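Local coordinates for hypothetical oxidoreductase ycnD (Bacillus subtilis, PDB 1ZCH), which uses NADH or NADPH to reduce flavin mononucleotide and also reduces nitroaromatic compounds, quinones, chromates and azo dyes, at residues Leu130-Ile135 / Leu161-Pro166; Ile14-Asp19 / His165-Ser170; Glu20-Glu25 / Gln72-Leu77; Asp28-Ala33 / Ala123-Leu128. All coordinates share one frame; numbering follows the deposited sequence. Where two conformers were deposited one is given.

Interaction 1. Residues Leu130-Ile135 / Leu161-Pro166; sequences LGTVPI and LVIGHP. With FMN (flavin mononucleotide), chain D.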
# COMPACT_ATOMS: atom_id res chain seq x y z
N LEU A 130 -16.25 -11.84 5.48
CA LEU A 130 -15.70 -12.44 4.27
C LEU A 130 -14.24 -12.81 4.43
O LEU A 130 -13.52 -12.23 5.25
CB LEU A 130 -15.85 -11.46 3.09
CG LEU A 130 -17.29 -11.09 2.72
CD1 LEU A 130 -17.28 -9.87 1.81
CD2 LEU A 130 -17.97 -12.28 2.05
N GLY A 131 -13.80 -13.79 3.65
CA GLY A 131 -12.41 -14.20 3.70
C GLY A 131 -11.72 -13.59 2.51
O GLY A 131 -12.37 -13.30 1.50
N THR A 132 -10.42 -13.35 2.61
CA THR A 132 -9.66 -12.77 1.51
C THR A 132 -8.23 -13.30 1.47
O THR A 132 -7.74 -13.88 2.45
CB THR A 132 -9.55 -11.22 1.61
OG1 THR A 132 -8.57 -10.88 2.61
CG2 THR A 132 -10.89 -10.58 1.98
N VAL A 133 -7.58 -13.10 0.33
CA VAL A 133 -6.18 -13.45 0.16
C VAL A 133 -5.66 -12.67 -1.04
O VAL A 133 -6.23 -12.73 -2.13
CB VAL A 133 -5.94 -14.98 -0.05
CG1 VAL A 133 -6.52 -15.46 -1.38
CG2 VAL A 133 -4.43 -15.26 0.01
N PRO A 134 -4.61 -11.86 -0.84
CA PRO A 134 -4.08 -11.09 -1.97
C PRO A 134 -3.38 -12.03 -2.94
O PRO A 134 -3.01 -13.14 -2.56
CB PRO A 134 -3.10 -10.12 -1.31
CG PRO A 134 -3.59 -10.02 0.12
CD PRO A 134 -3.96 -11.45 0.42
N ILE A 135 -3.20 -11.59 -4.18
CA ILE A 135 -2.54 -12.40 -5.19
C ILE A 135 -1.48 -11.57 -5.92
O ILE A 135 -1.78 -10.87 -6.88
CB ILE A 135 -3.55 -12.94 -6.24
CG1 ILE A 135 -4.62 -13.81 -5.56
CG2 ILE A 135 -2.81 -13.73 -7.31
CD1 ILE A 135 -4.09 -15.10 -4.96
N LEU A 161 -7.05 -9.59 -5.27
CA LEU A 161 -7.56 -9.83 -3.94
C LEU A 161 -8.75 -10.76 -4.12
O LEU A 161 -9.74 -10.39 -4.74
CB LEU A 161 -8.01 -8.54 -3.25
CG LEU A 161 -8.51 -8.76 -1.81
CD1 LEU A 161 -7.36 -9.27 -0.92
CD2 LEU A 161 -9.08 -7.46 -1.25
N VAL A 162 -8.62 -11.97 -3.60
CA VAL A 162 -9.69 -12.95 -3.67
C VAL A 162 -10.66 -12.63 -2.54
O VAL A 162 -10.24 -12.31 -1.43
CB VAL A 162 -9.13 -14.38 -3.49
CG1 VAL A 162 -10.26 -15.38 -3.39
CG2 VAL A 162 -8.22 -14.73 -4.66
N ILE A 163 -11.96 -12.69 -2.83
CA ILE A 163 -12.97 -12.43 -1.81
C ILE A 163 -14.10 -13.45 -1.92
O ILE A 163 -14.55 -13.79 -3.02
CB ILE A 163 -13.57 -11.00 -1.96
CG1 ILE A 163 -12.46 -9.95 -1.83
CG2 ILE A 163 -14.63 -10.77 -0.89
CD1 ILE A 163 -12.95 -8.52 -1.95
N GLY A 164 -14.55 -13.95 -0.77
CA GLY A 164 -15.62 -14.92 -0.76
C GLY A 164 -15.95 -15.36 0.65
O GLY A 164 -15.35 -14.88 1.61
N HIS A 165 -16.90 -16.28 0.79
CA HIS A 165 -17.28 -16.79 2.10
C HIS A 165 -16.35 -17.95 2.45
O HIS A 165 -16.19 -18.89 1.67
CB HIS A 165 -18.75 -17.22 2.07
CG HIS A 165 -19.70 -16.07 1.88
ND1 HIS A 165 -20.05 -15.23 2.91
CD2 HIS A 165 -20.31 -15.59 0.77
CE1 HIS A 165 -20.83 -14.27 2.45
NE2 HIS A 165 -21.00 -14.46 1.15
N PRO A 166 -15.71 -17.89 3.62
CA PRO A 166 -14.78 -18.93 4.07
C PRO A 166 -15.40 -20.31 4.27
O PRO A 166 -16.50 -20.43 4.81
CB PRO A 166 -14.22 -18.37 5.38
CG PRO A 166 -14.43 -16.88 5.26
CD PRO A 166 -15.79 -16.81 4.62
N1 FMN D . -1.06 -15.71 -1.09
C2 FMN D . -1.25 -16.63 -2.06
O2 FMN D . -1.71 -17.71 -1.83
N3 FMN D . -0.91 -16.35 -3.43
C4 FMN D . -0.38 -15.12 -3.83
O4 FMN D . -0.11 -14.94 -5.00
C4A FMN D . -0.19 -14.11 -2.79
N5 FMN D . 0.34 -12.88 -3.11
C5A FMN D . 0.34 -11.90 -2.14
C6 FMN D . 0.71 -10.57 -2.54
C7 FMN D . 0.68 -9.51 -1.64
C7M FMN D . 1.02 -8.11 -2.13
C8 FMN D . 0.32 -9.74 -0.23
C8M FMN D . 0.23 -8.62 0.77
C9 FMN D . -0.01 -11.05 0.20
C9A FMN D . -0.02 -12.14 -0.74
N10 FMN D . -0.45 -13.51 -0.41
C10 FMN D . -0.56 -14.46 -1.39
C1' FMN D . -0.79 -13.84 1.01
C2' FMN D . 0.47 -14.02 1.92
O2' FMN D . 1.03 -15.32 1.66
C3' FMN D . 0.02 -13.87 3.38
O3' FMN D . -0.48 -12.53 3.56
C4' FMN D . 1.20 -14.10 4.36
O4' FMN D . 1.69 -15.44 4.28
C5' FMN D . 0.71 -13.77 5.77
O5' FMN D . -0.35 -14.83 6.22
P FMN D . -1.74 -14.29 6.60
O1P FMN D . -1.69 -13.65 7.89
O2P FMN D . -2.66 -15.42 6.66
O3P FMN D . -2.22 -13.34 5.60
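V133 and V162 lie side by side and point the same way from an antiparallel strand pair, with V133 CG1 3.5 Å from V162 CB. V133 holds CG1 between its backbone N and carbonyl carbon (chi1 67°), and this rotation divides the work of its methyls: CG1 rests on V162, while CG2 stands 3.6 Å from FMN N1. An alanine here would probably open a gap between V162 and the flavin and leave N1 without its methyl neighbour. I135 also faces two ways, CG1 meeting V162 CG2 at 3.8 Å and CD1 reaching FMN N3. On the face of T132, I163 and L161, P134 touches L161 CD1 through CG at 4.0 Å and lays CB and CG against FMN C8 and C9. Its carbonyl is closer still, P134 O being 3.0 Å from FMN C4A. At the far end L130 CD2 sits over one face of the H165 ring, 3.7 Å from the centroid and 21° off the normal, a CH-pi contact. G131 with G164 and V133 with V162 are hydrogen-bonded pairs; the straightest bond runs from V162 N to V133 O (2.9 Å, 174° at the hydrogen). Strand 155-164 lies between 131-135 and 75-82 in the four-stranded sheet, with helix 104-127 covering T132 and L161 and helix 68-72 covering V133, I135 and V162.

Interaction 2. Residues Ile14-Asp19 / His165-Ser170; sequences IRSYTD and HPADRS. With FMN (flavin mononucleotide), chain D.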
# COMPACT_ATOMS: atom_id res chain seq x y z
N ILE A 14 -7.50 -16.44 3.80
CA ILE A 14 -8.36 -17.59 3.57
C ILE A 14 -8.12 -18.11 2.15
O ILE A 14 -8.11 -17.33 1.20
CB ILE A 14 -9.85 -17.20 3.72
CG1 ILE A 14 -10.11 -16.67 5.14
CG2 ILE A 14 -10.76 -18.39 3.42
CD1 ILE A 14 -9.78 -17.65 6.24
N ARG A 15 -7.93 -19.42 2.01
CA ARG A 15 -7.71 -20.02 0.69
C ARG A 15 -8.66 -21.17 0.39
O ARG A 15 -8.46 -21.92 -0.57
CB ARG A 15 -6.26 -20.50 0.57
CG ARG A 15 -5.24 -19.38 0.63
CD ARG A 15 -3.83 -19.88 0.33
NE ARG A 15 -2.85 -18.79 0.41
CZ ARG A 15 -2.34 -18.32 1.55
NH1 ARG A 15 -2.71 -18.83 2.71
NH2 ARG A 15 -1.47 -17.32 1.51
N SER A 16 -9.69 -21.30 1.21
CA SER A 16 -10.72 -22.33 1.04
C SER A 16 -12.05 -21.59 1.14
O SER A 16 -12.39 -21.05 2.19
CB SER A 16 -10.63 -23.39 2.13
OG SER A 16 -11.65 -24.36 1.98
N TYR A 17 -12.79 -21.56 0.03
CA TYR A 17 -14.07 -20.85 -0.03
C TYR A 17 -15.27 -21.72 -0.40
O TYR A 17 -15.13 -22.75 -1.06
CB TYR A 17 -13.96 -19.71 -1.04
CG TYR A 17 -12.95 -18.65 -0.67
CD1 TYR A 17 -13.32 -17.57 0.13
CD2 TYR A 17 -11.63 -18.74 -1.11
CE1 TYR A 17 -12.39 -16.60 0.49
CE2 TYR A 17 -10.69 -17.76 -0.76
CZ TYR A 17 -11.08 -16.70 0.04
OH TYR A 17 -10.17 -15.72 0.38
N THR A 18 -16.45 -21.28 0.02
CA THR A 18 -17.69 -21.97 -0.32
C THR A 18 -18.14 -21.36 -1.64
O THR A 18 -17.46 -20.49 -2.19
CB THR A 18 -18.80 -21.72 0.73
OG1 THR A 18 -19.23 -20.36 0.66
CG2 THR A 18 -18.28 -22.01 2.14
N ASP A 19 -19.28 -21.81 -2.15
CA ASP A 19 -19.80 -21.30 -3.42
C ASP A 19 -20.80 -20.18 -3.20
O ASP A 19 -21.42 -19.70 -4.15
CB ASP A 19 -20.45 -22.44 -4.20
CG ASP A 19 -21.68 -22.99 -3.50
OD1 ASP A 19 -21.62 -23.23 -2.28
OD2 ASP A 19 -22.72 -23.18 -4.18
N HIS A 165 -16.90 -16.28 0.79
CA HIS A 165 -17.28 -16.79 2.10
C HIS A 165 -16.35 -17.95 2.45
O HIS A 165 -16.19 -18.89 1.67
CB HIS A 165 -18.75 -17.22 2.07
CG HIS A 165 -19.70 -16.07 1.88
ND1 HIS A 165 -20.05 -15.23 2.91
CD2 HIS A 165 -20.31 -15.59 0.77
CE1 HIS A 165 -20.83 -14.27 2.45
NE2 HIS A 165 -21.00 -14.46 1.15
N PRO A 166 -15.71 -17.89 3.62
CA PRO A 166 -14.78 -18.93 4.07
C PRO A 166 -15.40 -20.31 4.27
O PRO A 166 -16.50 -20.43 4.81
CB PRO A 166 -14.22 -18.37 5.38
CG PRO A 166 -14.43 -16.88 5.26
CD PRO A 166 -15.79 -16.81 4.62
N ALA A 167 -14.69 -21.35 3.84
CA ALA A 167 -15.13 -22.73 4.02
C ALA A 167 -14.31 -23.27 5.19
O ALA A 167 -14.69 -24.24 5.85
CB ALA A 167 -14.87 -23.55 2.76
N ASP A 168 -13.17 -22.62 5.43
CA ASP A 168 -12.24 -22.96 6.50
C ASP A 168 -11.63 -21.63 6.93
O ASP A 168 -10.95 -20.98 6.13
CB ASP A 168 -11.13 -23.88 5.96
CG ASP A 168 -10.16 -24.34 7.04
OD1 ASP A 168 -9.87 -23.57 7.97
OD2 ASP A 168 -9.67 -25.49 6.94
N ARG A 169 -11.86 -21.21 8.17
CA ARG A 169 -11.31 -19.94 8.62
C ARG A 169 -9.84 -19.96 9.01
O ARG A 169 -9.29 -18.95 9.45
CB ARG A 169 -12.17 -19.35 9.74
CG ARG A 169 -13.45 -18.70 9.22
CD ARG A 169 -14.23 -17.97 10.30
NE ARG A 169 -15.48 -17.39 9.79
CZ ARG A 169 -15.55 -16.31 9.01
NH1 ARG A 169 -14.45 -15.67 8.65
NH2 ARG A 169 -16.74 -15.87 8.60
N SER A 170 -9.20 -21.12 8.86
CA SER A 170 -7.77 -21.26 9.14
C SER A 170 -7.35 -20.77 10.53
O SER A 170 -8.08 -20.94 11.51
CB SER A 170 -6.98 -20.51 8.06
OG SER A 170 -5.58 -20.75 8.15
N1 FMN D . -1.06 -15.71 -1.09
C2 FMN D . -1.25 -16.63 -2.06
O2 FMN D . -1.71 -17.71 -1.83
N3 FMN D . -0.91 -16.35 -3.43
C4 FMN D . -0.38 -15.12 -3.83
O4 FMN D . -0.11 -14.94 -5.00
C4A FMN D . -0.19 -14.11 -2.79
N5 FMN D . 0.34 -12.88 -3.11
C5A FMN D . 0.34 -11.90 -2.14
C6 FMN D . 0.71 -10.57 -2.54
C7 FMN D . 0.68 -9.51 -1.64
C7M FMN D . 1.02 -8.11 -2.13
C8 FMN D . 0.32 -9.74 -0.23
C8M FMN D . 0.23 -8.62 0.77
C9 FMN D . -0.01 -11.05 0.20
C9A FMN D . -0.02 -12.14 -0.74
N10 FMN D . -0.45 -13.51 -0.41
C10 FMN D . -0.56 -14.46 -1.39
C1' FMN D . -0.79 -13.84 1.01
C2' FMN D . 0.47 -14.02 1.92
O2' FMN D . 1.03 -15.32 1.66
C3' FMN D . 0.02 -13.87 3.38
O3' FMN D . -0.48 -12.53 3.56
C4' FMN D . 1.20 -14.10 4.36
O4' FMN D . 1.69 -15.44 4.28
C5' FMN D . 0.71 -13.77 5.77
O5' FMN D . -0.35 -14.83 6.22
P FMN D . -1.74 -14.29 6.60
O1P FMN D . -1.69 -13.65 7.89
O2P FMN D . -2.66 -15.42 6.66
O3P FMN D . -2.22 -13.34 5.60
O HOH W 1 -8.77 -21.16 4.28
O HOH W 2 -17.95 -17.62 -1.35
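The FMN-binding loop I14-D19 is tied to the loop that follows strand 155-164 by a single backbone bridge, Y17 with P166. Two bonds define it: A167 N donates to S16 O at 2.8 Å, and T18 N to H165 O at 2.9 Å. Both are nearly straight (167° and 168° at the hydrogen); T18 N meets H165 O almost in line with its C=O, whereas A167 N lies above the carbonyl plane of S16. The same H165 O lies at the edge of the Y17 ring, near its plane. I14 CG2 lies over one face of the Y17 ring, 3.7 Å above the plane and offset toward its rim, and also meets P166 CB at 4.0 Å; I14 CD1 is 3.5 Å from both D168 O and R169 O. One water joins R15 N to D168 O, a second joins H165 N to T18 O, and an Asx turn from D168 OD1 to S170 N shapes the outer loop. R15 turns away from these contacts; its chain, extended from CG to NE, carries the guanidinium to the flavin edge. R15 NE donates to FMN O2 at 2.7 Å (170°), and R15 NH2 donates to FMN N1, which lies in the guanidinium plane, at 3.1 Å. A methionine here would probably leave N1 and O2 without these donors and without the nearby positive charge, which is likely to stabilise the reduced flavin. In the chain the loop links helix 3-9 to helix 24-36; W69 of helix 68-72 touches R15 and Y17, and V133 of strand 131-135 packs on the same two side chains.

Interaction 3. Residues Glu20-Glu25 / Gln72-Leu77; sequences EPVAQE and QAPVFL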
# COMPACT_ATOMS: atom_id res chain seq x y z
N GLU A 20 -20.96 -19.76 -1.95
CA GLU A 20 -21.90 -18.69 -1.60
C GLU A 20 -21.50 -17.40 -2.30
O GLU A 20 -20.33 -17.01 -2.27
CB GLU A 20 -21.91 -18.47 -0.08
CG GLU A 20 -23.14 -17.74 0.45
CD GLU A 20 -23.00 -17.32 1.90
OE1 GLU A 20 -22.36 -18.05 2.68
OE2 GLU A 20 -23.55 -16.26 2.27
N PRO A 21 -22.46 -16.72 -2.93
CA PRO A 21 -22.14 -15.47 -3.63
C PRO A 21 -21.85 -14.32 -2.67
O PRO A 21 -22.24 -14.35 -1.51
CB PRO A 21 -23.39 -15.22 -4.46
CG PRO A 21 -24.47 -15.74 -3.58
CD PRO A 21 -23.89 -17.05 -3.09
N VAL A 22 -21.14 -13.31 -3.16
CA VAL A 22 -20.84 -12.14 -2.36
C VAL A 22 -21.83 -11.07 -2.82
O VAL A 22 -21.85 -10.70 -3.99
CB VAL A 22 -19.40 -11.64 -2.59
CG1 VAL A 22 -19.17 -10.34 -1.82
CG2 VAL A 22 -18.40 -12.70 -2.14
N ALA A 23 -22.66 -10.61 -1.89
CA ALA A 23 -23.67 -9.60 -2.20
C ALA A 23 -23.09 -8.32 -2.78
O ALA A 23 -22.06 -7.82 -2.33
CB ALA A 23 -24.49 -9.28 -0.95
N GLN A 24 -23.77 -7.78 -3.79
CA GLN A 24 -23.34 -6.55 -4.44
C GLN A 24 -23.22 -5.43 -3.41
O GLN A 24 -22.30 -4.62 -3.48
CB GLN A 24 -24.34 -6.13 -5.52
CG GLN A 24 -24.04 -4.79 -6.17
CD GLN A 24 -22.67 -4.75 -6.81
OE1 GLN A 24 -22.33 -5.60 -7.63
NE2 GLN A 24 -21.87 -3.75 -6.44
N GLU A 25 -24.14 -5.41 -2.46
CA GLU A 25 -24.13 -4.39 -1.42
C GLU A 25 -22.84 -4.42 -0.62
O GLU A 25 -22.32 -3.37 -0.24
CB GLU A 25 -25.32 -4.57 -0.48
CG GLU A 25 -25.57 -3.37 0.42
CD GLU A 25 -26.77 -3.57 1.33
OE1 GLU A 25 -27.73 -4.25 0.91
OE2 GLU A 25 -26.76 -3.03 2.46
N GLN A 72 -12.19 -20.86 -7.22
CA GLN A 72 -13.20 -21.21 -6.24
C GLN A 72 -14.02 -20.05 -5.69
O GLN A 72 -15.25 -20.15 -5.58
CB GLN A 72 -12.52 -21.96 -5.08
CG GLN A 72 -13.46 -22.56 -4.05
CD GLN A 72 -12.70 -23.31 -2.97
OE1 GLN A 72 -11.91 -22.72 -2.23
NE2 GLN A 72 -12.93 -24.62 -2.88
N ALA A 73 -13.37 -18.94 -5.34
CA ALA A 73 -14.07 -17.78 -4.79
C ALA A 73 -14.90 -17.09 -5.87
O ALA A 73 -14.50 -17.07 -7.04
CB ALA A 73 -13.08 -16.80 -4.18
N PRO A 74 -16.04 -16.50 -5.50
CA PRO A 74 -16.93 -15.81 -6.44
C PRO A 74 -16.44 -14.44 -6.92
O PRO A 74 -16.90 -13.94 -7.95
CB PRO A 74 -18.23 -15.70 -5.66
CG PRO A 74 -17.75 -15.51 -4.26
CD PRO A 74 -16.64 -16.53 -4.15
N VAL A 75 -15.51 -13.85 -6.19
CA VAL A 75 -15.01 -12.53 -6.55
C VAL A 75 -13.49 -12.41 -6.60
O VAL A 75 -12.78 -12.89 -5.71
CB VAL A 75 -15.52 -11.47 -5.54
CG1 VAL A 75 -14.93 -10.09 -5.87
CG2 VAL A 75 -17.05 -11.41 -5.57
N PHE A 76 -12.99 -11.78 -7.66
CA PHE A 76 -11.57 -11.51 -7.81
C PHE A 76 -11.43 -10.03 -8.14
O PHE A 76 -11.97 -9.56 -9.14
CB PHE A 76 -10.94 -12.31 -8.95
CG PHE A 76 -9.46 -12.04 -9.13
CD1 PHE A 76 -8.51 -12.73 -8.37
CD2 PHE A 76 -9.02 -11.05 -10.01
CE1 PHE A 76 -7.15 -12.43 -8.48
CE2 PHE A 76 -7.65 -10.75 -10.13
CZ PHE A 76 -6.72 -11.44 -9.37
N LEU A 77 -10.73 -9.29 -7.28
CA LEU A 77 -10.51 -7.87 -7.51
C LEU A 77 -9.06 -7.67 -7.95
O LEU A 77 -8.15 -8.29 -7.39
CB LEU A 77 -10.73 -7.07 -6.22
CG LEU A 77 -12.09 -7.17 -5.53
CD1 LEU A 77 -12.11 -6.24 -4.31
CD2 LEU A 77 -13.19 -6.80 -6.51
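The chain at P21 passes P74 with CA atoms 5.9 Å apart and the two backbones not hydrogen-bonded to each other, so this is a side-chain contact of modest size, burying 145 Å² in all. It joins the loop leading into helix 24-36, with A23 at the N-cap position, to the start of strand 75-82, one of the two inner strands of the four-stranded sheet of this nitroreductase-family chain. V22 carries the contact. Its side chain points toward the strand and crosses both P74 and V75 at about a right angle. V22 CB approaches V75 CG2 at 3.8 Å. V75 keeps CG1 anti to its backbone N (chi1 177°), which leaves CG2 as the methyl turned to the loop. P74, two residues past the end of helix 68-72, offers the tip of its ring, whose CG also lies 3.6 Å from the carbonyl oxygen E20 O. Beyond the pair, V75 touches I163 of the adjoining strand 155-164 and shares backbone hydrogen bonding with it, and H165 NE2 makes a weak hydrogen bond to P21 O. The tightest apolar approach is that of V22 CG2, 3.6 Å from P74 CG and 3.9 Å from V75 CG2.

Interaction 4. Residues Asp28-Ala33 / Ala123-Leu128; sequences DQIIEA and AAAESL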
# COMPACT_ATOMS: atom_id res chain seq x y z
N ASP A 28 -20.06 -3.02 -2.69
CA ASP A 28 -20.15 -1.56 -2.73
C ASP A 28 -19.51 -0.94 -1.50
O ASP A 28 -18.81 0.06 -1.59
CB ASP A 28 -21.61 -1.09 -2.81
CG ASP A 28 -22.28 -1.42 -4.13
OD1 ASP A 28 -21.57 -1.46 -5.17
OD2 ASP A 28 -23.51 -1.62 -4.14
N GLN A 29 -19.76 -1.55 -0.34
CA GLN A 29 -19.20 -1.04 0.91
C GLN A 29 -17.67 -1.14 0.91
O GLN A 29 -16.98 -0.23 1.36
CB GLN A 29 -19.76 -1.82 2.10
CG GLN A 29 -21.24 -1.58 2.35
CD GLN A 29 -21.77 -2.41 3.50
OE1 GLN A 29 -21.34 -2.26 4.64
NE2 GLN A 29 -22.72 -3.29 3.20
N ILE A 30 -17.17 -2.26 0.40
CA ILE A 30 -15.73 -2.48 0.32
C ILE A 30 -15.11 -1.42 -0.59
O ILE A 30 -14.08 -0.83 -0.26
CB ILE A 30 -15.43 -3.90 -0.22
CG1 ILE A 30 -15.90 -4.94 0.81
CG2 ILE A 30 -13.95 -4.05 -0.55
CD1 ILE A 30 -15.87 -6.37 0.30
N ILE A 31 -15.76 -1.18 -1.72
CA ILE A 31 -15.27 -0.18 -2.67
C ILE A 31 -15.35 1.23 -2.08
O ILE A 31 -14.44 2.05 -2.28
CB ILE A 31 -16.05 -0.23 -4.00
CG1 ILE A 31 -15.80 -1.59 -4.68
CG2 ILE A 31 -15.64 0.92 -4.91
CD1 ILE A 31 -14.34 -1.87 -5.00
N GLU A 32 -16.42 1.51 -1.34
CA GLU A 32 -16.57 2.83 -0.74
C GLU A 32 -15.43 3.05 0.26
O GLU A 32 -14.89 4.15 0.36
CB GLU A 32 -17.90 2.93 0.01
CG GLU A 32 -19.14 2.92 -0.87
CD GLU A 32 -20.42 2.85 -0.07
OE1 GLU A 32 -20.57 3.66 0.88
OE2 GLU A 32 -21.29 2.00 -0.37
N ALA A 33 -15.09 2.00 0.99
CA ALA A 33 -14.02 2.08 1.97
C ALA A 33 -12.71 2.39 1.25
O ALA A 33 -11.93 3.25 1.68
CB ALA A 33 -13.91 0.78 2.74
N ALA A 123 -9.37 -5.00 5.06
CA ALA A 123 -9.97 -4.66 6.35
C ALA A 123 -11.50 -4.61 6.25
O ALA A 123 -12.21 -5.15 7.10
CB ALA A 123 -9.43 -3.33 6.83
N ALA A 124 -12.00 -3.96 5.21
CA ALA A 124 -13.44 -3.83 5.01
C ALA A 124 -14.13 -5.17 4.80
O ALA A 124 -15.11 -5.50 5.47
CB ALA A 124 -13.73 -2.91 3.82
N ALA A 125 -13.61 -5.95 3.86
CA ALA A 125 -14.18 -7.25 3.53
C ALA A 125 -14.23 -8.18 4.74
O ALA A 125 -15.26 -8.81 5.01
CB ALA A 125 -13.37 -7.91 2.41
N GLU A 126 -13.12 -8.28 5.46
CA GLU A 126 -13.07 -9.16 6.61
C GLU A 126 -14.01 -8.72 7.74
O GLU A 126 -14.50 -9.56 8.50
CB GLU A 126 -11.62 -9.32 7.08
CG GLU A 126 -10.78 -9.95 5.97
CD GLU A 126 -9.32 -10.18 6.31
OE1 GLU A 126 -8.86 -9.74 7.39
OE2 GLU A 126 -8.63 -10.80 5.48
N SER A 127 -14.29 -7.43 7.83
CA SER A 127 -15.19 -6.93 8.87
C SER A 127 -16.62 -7.40 8.56
O SER A 127 -17.48 -7.45 9.45
CB SER A 127 -15.17 -5.40 8.94
OG SER A 127 -15.91 -4.81 7.88
N LEU A 128 -16.86 -7.76 7.31
CA LEU A 128 -18.17 -8.23 6.88
C LEU A 128 -18.32 -9.75 7.03
O LEU A 128 -19.37 -10.31 6.73
CB LEU A 128 -18.42 -7.82 5.42
CG LEU A 128 -18.47 -6.31 5.17
CD1 LEU A 128 -18.44 -6.03 3.68
CD2 LEU A 128 -19.73 -5.72 5.80
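I30 and A33, one helical turn apart, form a shallow hollow that receives the methyl of A124: A124 CB lies 3.8 Å from A33 CB and 4.1 Å from I30 CA. The reverse fit is made by I30 itself. Its CG1 is anti to the carbonyl carbon (chi1 -67°) and its chain runs on extended (chi2 171°), which sends CD1 along the flank of helix 104-127 to A125 CB at 3.6 Å. The CG1 of I30 rests over the backbone of A125, 3.9 Å from A125 N, and also meets L128 CD1 at 4.0 Å. The larger bump is therefore lodged among A124, A125 and L128, where two of the three neighbours are alanines. L128, just past the helix end, points back toward helix 24-36 and also brings CD2 to within 4.0 Å of Q29 OE1, a contact at the margin of the interface. The axes of the two segments approach to 9.0 Å, their directions 148° apart. S127 OG donates to A124 O at 2.6 Å and is also hydrogen-bonded to N2 of the second subunit, whose I5 packs on A124. The arrangement is a roughly antiparallel helix pair with alanines at its contact face, packed by apolar contacts and lying where one subunit of the nitroreductase-family homodimer meets the other.

Interactions 1 and 2 share H165 and P166 and both reach FMN; their centres are 8 Å apart, and I14 N lies 2.9 Å from T132 O, a probable hydrogen bond that joins the FMN-binding loop to strand 131-135. Interaction 3 extends the same sheet, I163 N being 3.0 Å from V75 O, and touches interaction 2 through Y17 N and Q72 OE1 at 2.7 Å. Interaction 4 stands further from the cofactor, A33 about 13 Å from FMN by its side chain, yet meets interaction 1 where T132 OG1 is 2.9 Å from E126 OE2. It also continues interaction 3 along helix 24-36.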